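Local coordinates for protein superoxide dismutase (PDB 4BR6) that probably converts superoxide radicals to hydrogen peroxide and oxygen at a protein-bound manganese ion, at residues Y34-T45 and L60-G68. Residues are numbered along the deposited sequence; the frame is centred on the assembly and turned at random.
Sequences YVNGLNSALEAT and LAPLLNFHG
His-67 lays its imidazole flat against the backbone of Gly-37, whose CA sits 3.6 Å from the ring centroid, over the face, a CH-pi contact. A side chain at Gly-37 would collide with this ring, so the glycine is what lets the histidine in. Phe-66 CD2 lies over the opposite imidazole face, and His-67 ND1 lies 3.5 Å from Tyr-34 CD1, at the edge of the tyrosine ring. His-67 CG stands anti to its carbonyl carbon, which brings the ring over Gly-37 CA. Replacing His-67 with an alanine would probably open a gap over Gly-37 and leave the edge of Tyr-34 without its imidazole neighbour. Tyr-34 also drives its CE1 edge at the face of Phe-66, a T-shaped pair with planes at 83°, completing an aromatic cluster. Farther along, Leu-64 CD1 touches Leu-38 CD1 at 3.6 Å and also Leu-42 CD2, while Ala-41 packs on the Leu-64 backbone. At the far end Leu-60 CD1 reaches Ala-44 CB at 3.5 Å; beside it, Thr-45 OG1 hydrogen-bonds back to Ala-41 O, on the face of the carbonyl plane opposite to Thr-45 N. In the second shell, Gln-146 hydrogen-bonds Tyr-34 OH, and the Tyr-34 ring meets that of the manganese ligand His-74, placing the cluster beside the metal site. The segments belong to helices 20-50 and 61-79, the alpha-hairpin of iron/manganese superoxide dismutases; the axes of 34-45 and 61-68 approach to 8.0 Å, nearly antiparallel at 147°. Leu-64 packs on Ala-57 of the second subunit, and the short helix 54-59 lies in the connection between the hairpin helices, ahead of the three-stranded sheet in the chain.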
ATOM      1  N   TYR B  34     -10.074  -5.697  18.515  1.00 19.93           N
ATOM      2  CA  TYR B  34     -10.585  -4.864  17.425  1.00 21.16           C
ATOM      3  C   TYR B  34     -11.808  -4.054  17.848  1.00 18.80           C
ATOM      4  O   TYR B  34     -11.938  -2.891  17.471  1.00 19.92           O
ATOM      5  CB  TYR B  34     -10.943  -5.730  16.205  1.00 17.51           C
ATOM      6  CG  TYR B  34      -9.749  -6.358  15.507  1.00 20.41           C
ATOM      7  CD1 TYR B  34      -8.604  -5.629  15.230  1.00 18.50           C
ATOM      8  CD2 TYR B  34      -9.771  -7.689  15.141  1.00 14.92           C
ATOM      9  CE1 TYR B  34      -7.520  -6.222  14.603  1.00 21.60           C
ATOM     10  CE2 TYR B  34      -8.705  -8.273  14.519  1.00 17.66           C
ATOM     11  CZ  TYR B  34      -7.590  -7.550  14.252  1.00 16.16           C
ATOM     12  OH  TYR B  34      -6.554  -8.193  13.626  1.00 17.62           O
ATOM     13  N   VAL B  35     -12.706  -4.665  18.620  1.00 18.77           N
ATOM     14  CA  VAL B  35     -13.848  -3.940  19.174  1.00 21.66           C
ATOM     15  C   VAL B  35     -13.382  -2.747  20.020  1.00 21.33           C
ATOM     16  O   VAL B  35     -13.852  -1.620  19.834  1.00 22.09           O
ATOM     17  CB  VAL B  35     -14.755  -4.869  20.034  1.00 22.08           C
ATOM     18  CG1 VAL B  35     -15.793  -4.060  20.833  1.00 19.96           C
ATOM     19  CG2 VAL B  35     -15.452  -5.889  19.143  1.00 19.09           C
ATOM     20  N   ASN B  36     -12.462  -2.992  20.946  1.00 21.31           N
ATOM     21  CA  ASN B  36     -12.025  -1.941  21.855  1.00 21.59           C
ATOM     22  C   ASN B  36     -11.344  -0.819  21.079  1.00 22.14           C
ATOM     23  O   ASN B  36     -11.538   0.374  21.371  1.00 15.55           O
ATOM     24  CB  ASN B  36     -11.073  -2.505  22.910  1.00 22.48           C
ATOM     25  CG  ASN B  36     -11.721  -3.566  23.785  1.00 17.69           C
ATOM     26  OD1 ASN B  36     -12.936  -3.585  23.971  1.00 23.97           O
ATOM     27  ND2 ASN B  36     -10.911  -4.450  24.331  1.00 22.55           N
ATOM     28  N   GLY B  37     -10.563  -1.216  20.075  1.00 22.14           N
ATOM     29  CA  GLY B  37      -9.820  -0.279  19.256  1.00 16.87           C
ATOM     30  C   GLY B  37     -10.769   0.576  18.450  1.00 20.98           C
ATOM     31  O   GLY B  37     -10.533   1.758  18.259  1.00 23.54           O
ATOM     32  N   LEU B  38     -11.861  -0.028  17.999  1.00 17.36           N
ATOM     33  CA  LEU B  38     -12.878   0.694  17.253  1.00 21.83           C
ATOM     34  C   LEU B  38     -13.555   1.790  18.091  1.00 21.41           C
ATOM     35  O   LEU B  38     -13.603   2.945  17.683  1.00 21.96           O
ATOM     36  CB  LEU B  38     -13.923  -0.279  16.714  1.00 18.55           C
ATOM     37  CG  LEU B  38     -15.086   0.375  15.971  1.00 21.27           C
ATOM     38  CD1 LEU B  38     -14.623   1.300  14.842  1.00 23.30           C
ATOM     39  CD2 LEU B  38     -15.995  -0.696  15.453  1.00 15.67           C
ATOM     40  N   ASN B  39     -14.078   1.425  19.257  1.00 21.33           N
ATOM     41  CA  ASN B  39     -14.678   2.397  20.165  1.00 23.06           C
ATOM     42  C   ASN B  39     -13.685   3.493  20.567  1.00 24.94           C
ATOM     43  O   ASN B  39     -14.043   4.668  20.604  1.00 22.32           O
ATOM     44  CB  ASN B  39     -15.238   1.686  21.408  1.00 21.65           C
ATOM     45  CG  ASN B  39     -16.378   0.737  21.071  1.00 20.93           C
ATOM     46  OD1 ASN B  39     -17.236   1.045  20.246  1.00 17.26           O
ATOM     47  ND2 ASN B  39     -16.376  -0.435  21.698  1.00 22.16           N
ATOM     48  N   SER B  40     -12.438   3.105  20.842  1.00 21.40           N
ATOM     49  CA  SER B  40     -11.384   4.060  21.196  1.00 22.05           C
ATOM     50  C   SER B  40     -11.094   5.061  20.072  1.00 25.76           C
ATOM     51  O   SER B  40     -10.945   6.260  20.312  1.00 24.42           O
ATOM     52  CB  SER B  40     -10.098   3.324  21.551  1.00 23.37           C
ATOM     53  OG  SER B  40      -8.994   4.214  21.559  1.00 26.09           O
ATOM     54  N   ALA B  41     -11.019   4.559  18.844  1.00 24.21           N
ATOM     55  CA  ALA B  41     -10.813   5.399  17.672  1.00 24.03           C
ATOM     56  C   ALA B  41     -11.959   6.385  17.511  1.00 20.95           C
ATOM     57  O   ALA B  41     -11.738   7.559  17.233  1.00 23.14           O
ATOM     58  CB  ALA B  41     -10.677   4.535  16.407  1.00 15.74           C
ATOM     59  N   LEU B  42     -13.187   5.900  17.670  1.00 23.44           N
ATOM     60  CA  LEU B  42     -14.373   6.734  17.482  1.00 22.65           C
ATOM     61  C   LEU B  42     -14.529   7.786  18.586  1.00 27.06           C
ATOM     62  O   LEU B  42     -14.965   8.905  18.314  1.00 24.05           O
ATOM     63  CB  LEU B  42     -15.630   5.868  17.373  1.00 22.03           C
ATOM     64  CG  LEU B  42     -15.835   5.221  15.996  1.00 19.53           C
ATOM     65  CD1 LEU B  42     -16.979   4.250  16.030  1.00 22.07           C
ATOM     66  CD2 LEU B  42     -16.074   6.261  14.897  1.00 20.40           C
ATOM     67  N   GLU B  43     -14.160   7.432  19.815  1.00 25.69           N
ATOM     68  CA  GLU B  43     -14.175   8.375  20.935  1.00 25.89           C
ATOM     69  C   GLU B  43     -13.126   9.459  20.737  1.00 27.97           C
ATOM     70  O   GLU B  43     -13.400  10.651  20.891  1.00 30.94           O
ATOM     71  CB  GLU B  43     -13.903   7.646  22.251  1.00 30.38           C
ATOM     72  CG  GLU B  43     -15.119   6.954  22.835  1.00 36.99           C
ATOM     73  CD  GLU B  43     -14.784   5.929  23.908  1.00 37.63           C
ATOM     74  OE1 GLU B  43     -13.774   6.107  24.630  1.00 42.11           O
ATOM     75  OE2 GLU B  43     -15.545   4.942  24.023  1.00 34.15           O
ATOM     76  N   ALA B  44     -11.921   9.039  20.379  1.00 27.92           N
ATOM     77  CA  ALA B  44     -10.827   9.971  20.176  1.00 29.74           C
ATOM     78  C   ALA B  44     -11.117  10.932  19.010  1.00 29.47           C
ATOM     79  O   ALA B  44     -10.704  12.091  19.046  1.00 23.16           O
ATOM     80  CB  ALA B  44      -9.537   9.217  19.949  1.00 26.68           C
ATOM     81  N   THR B  45     -11.826  10.448  17.989  1.00 22.24           N
ATOM     82  CA  THR B  45     -12.214  11.274  16.839  1.00 26.72           C
ATOM     83  C   THR B  45     -13.218  12.372  17.210  1.00 31.91           C
ATOM     84  O   THR B  45     -13.119  13.502  16.730  1.00 31.94           O
ATOM     85  CB  THR B  45     -12.856  10.426  15.690  1.00 31.28           C
ATOM     86  OG1 THR B  45     -11.861   9.591  15.078  1.00 30.66           O
ATOM     87  CG2 THR B  45     -13.491  11.331  14.608  1.00 23.32           C
ATOM     88  N   LEU B  60      -6.252   9.557  13.242  1.00 23.58           N
ATOM     89  CA  LEU B  60      -6.900   8.337  13.721  1.00 28.59           C
ATOM     90  C   LEU B  60      -7.536   7.510  12.604  1.00 19.37           C
ATOM     91  O   LEU B  60      -8.089   6.445  12.856  1.00 20.83           O
ATOM     92  CB  LEU B  60      -7.950   8.694  14.774  1.00 23.55           C
ATOM     93  CG  LEU B  60      -7.325   9.185  16.079  1.00 21.91           C
ATOM     94  CD1 LEU B  60      -8.250  10.167  16.787  1.00 24.17           C
ATOM     95  CD2 LEU B  60      -7.000   7.989  16.953  1.00 18.47           C
ATOM     96  N   ALA B  61      -7.455   7.981  11.369  1.00 18.27           N
ATOM     97  CA  ALA B  61      -8.035   7.227  10.264  1.00 21.85           C
ATOM     98  C   ALA B  61      -7.490   5.784  10.143  1.00 18.51           C
ATOM     99  O   ALA B  61      -8.276   4.856  10.040  1.00 16.38           O
ATOM    100  CB  ALA B  61      -7.903   7.992   8.941  1.00 20.96           C
ATOM    101  N   PRO B  62      -6.152   5.588  10.166  1.00 23.03           N
ATOM    102  CA  PRO B  62      -5.625   4.211  10.099  1.00 19.47           C
ATOM    103  C   PRO B  62      -6.211   3.246  11.135  1.00 21.24           C
ATOM    104  O   PRO B  62      -6.605   2.135  10.775  1.00 24.49           O
ATOM    105  CB  PRO B  62      -4.129   4.402  10.360  1.00 23.06           C
ATOM    106  CG  PRO B  62      -3.834   5.763   9.832  1.00 22.82           C
ATOM    107  CD  PRO B  62      -5.063   6.581  10.162  1.00 21.27           C
ATOM    108  N   LEU B  63      -6.270   3.658  12.395  1.00 19.95           N
ATOM    109  CA  LEU B  63      -6.869   2.834  13.441  1.00 19.69           C
ATOM    110  C   LEU B  63      -8.366   2.582  13.249  1.00 17.88           C
ATOM    111  O   LEU B  63      -8.860   1.506  13.582  1.00 19.19           O
ATOM    112  CB  LEU B  63      -6.621   3.466  14.803  1.00 17.44           C
ATOM    113  CG  LEU B  63      -5.174   3.362  15.283  1.00 23.02           C
ATOM    114  CD1 LEU B  63      -4.871   4.409  16.357  1.00 17.09           C
ATOM    115  CD2 LEU B  63      -4.882   1.940  15.795  1.00 26.46           C
ATOM    116  N   LEU B  64      -9.096   3.564  12.735  1.00 19.20           N
ATOM    117  CA  LEU B  64     -10.514   3.371  12.446  1.00 18.39           C
ATOM    118  C   LEU B  64     -10.694   2.326  11.342  1.00 18.81           C
ATOM    119  O   LEU B  64     -11.556   1.440  11.435  1.00 19.88           O
ATOM    120  CB  LEU B  64     -11.187   4.676  12.022  1.00 20.41           C
ATOM    121  CG  LEU B  64     -12.656   4.522  11.582  1.00 21.42           C
ATOM    122  CD1 LEU B  64     -13.543   3.939  12.703  1.00 15.27           C
ATOM    123  CD2 LEU B  64     -13.210   5.853  11.084  1.00 23.19           C
ATOM    124  N   ASN B  65      -9.870   2.427  10.303  1.00 17.71           N
ATOM    125  CA  ASN B  65      -9.889   1.452   9.213  1.00 21.27           C
ATOM    126  C   ASN B  65      -9.559   0.067   9.726  1.00 15.66           C
ATOM    127  O   ASN B  65     -10.288  -0.895   9.468  1.00 19.91           O
ATOM    128  CB  ASN B  65      -8.896   1.860   8.112  1.00 17.88           C
ATOM    129  CG  ASN B  65      -8.861   0.874   6.942  1.00 20.04           C
ATOM    130  OD1 ASN B  65      -9.776   0.826   6.127  1.00 18.25           O
ATOM    131  ND2 ASN B  65      -7.779   0.115   6.838  1.00 16.61           N
ATOM    132  N   PHE B  66      -8.459  -0.026  10.467  1.00 18.17           N
ATOM    133  CA  PHE B  66      -7.932  -1.313  10.912  1.00 19.92           C
ATOM    134  C   PHE B  66      -8.879  -2.008  11.883  1.00 16.02           C
ATOM    135  O   PHE B  66      -9.261  -3.170  11.672  1.00 17.67           O
ATOM    136  CB  PHE B  66      -6.558  -1.118  11.567  1.00 15.58           C
ATOM    137  CG  PHE B  66      -5.907  -2.399  12.030  1.00 18.79           C
ATOM    138  CD1 PHE B  66      -5.558  -3.392  11.136  1.00 17.66           C
ATOM    139  CD2 PHE B  66      -5.613  -2.590  13.367  1.00 23.20           C
ATOM    140  CE1 PHE B  66      -4.959  -4.554  11.567  1.00 19.49           C
ATOM    141  CE2 PHE B  66      -5.004  -3.761  13.803  1.00 24.88           C
ATOM    142  CZ  PHE B  66      -4.679  -4.738  12.903  1.00 21.47           C
ATOM    143  N   HIS B  67      -9.253  -1.297  12.943  1.00 13.30           N
ATOM    144  CA  HIS B  67     -10.124  -1.852  13.969  1.00 18.33           C
ATOM    145  C   HIS B  67     -11.557  -1.935  13.487  1.00 17.52           C
ATOM    146  O   HIS B  67     -12.274  -2.868  13.826  1.00 18.47           O
ATOM    147  CB  HIS B  67     -10.046  -1.012  15.236  1.00 17.60           C
ATOM    148  CG  HIS B  67      -8.737  -1.131  15.940  1.00 18.09           C
ATOM    149  ND1 HIS B  67      -8.240  -2.336  16.383  1.00 17.62           N
ATOM    150  CD2 HIS B  67      -7.799  -0.204  16.239  1.00 18.34           C
ATOM    151  CE1 HIS B  67      -7.059  -2.143  16.945  1.00 20.24           C
ATOM    152  NE2 HIS B  67      -6.771  -0.858  16.872  1.00 19.81           N
ATOM    153  N   GLY B  68     -11.987  -0.958  12.701  1.00 18.19           N
ATOM    154  CA  GLY B  68     -13.314  -1.023  12.136  1.00 19.20           C
ATOM    155  C   GLY B  68     -13.384  -2.196  11.178  1.00 18.39           C
ATOM    156  O   GLY B  68     -14.407  -2.874  11.083  1.00 19.96           O
TER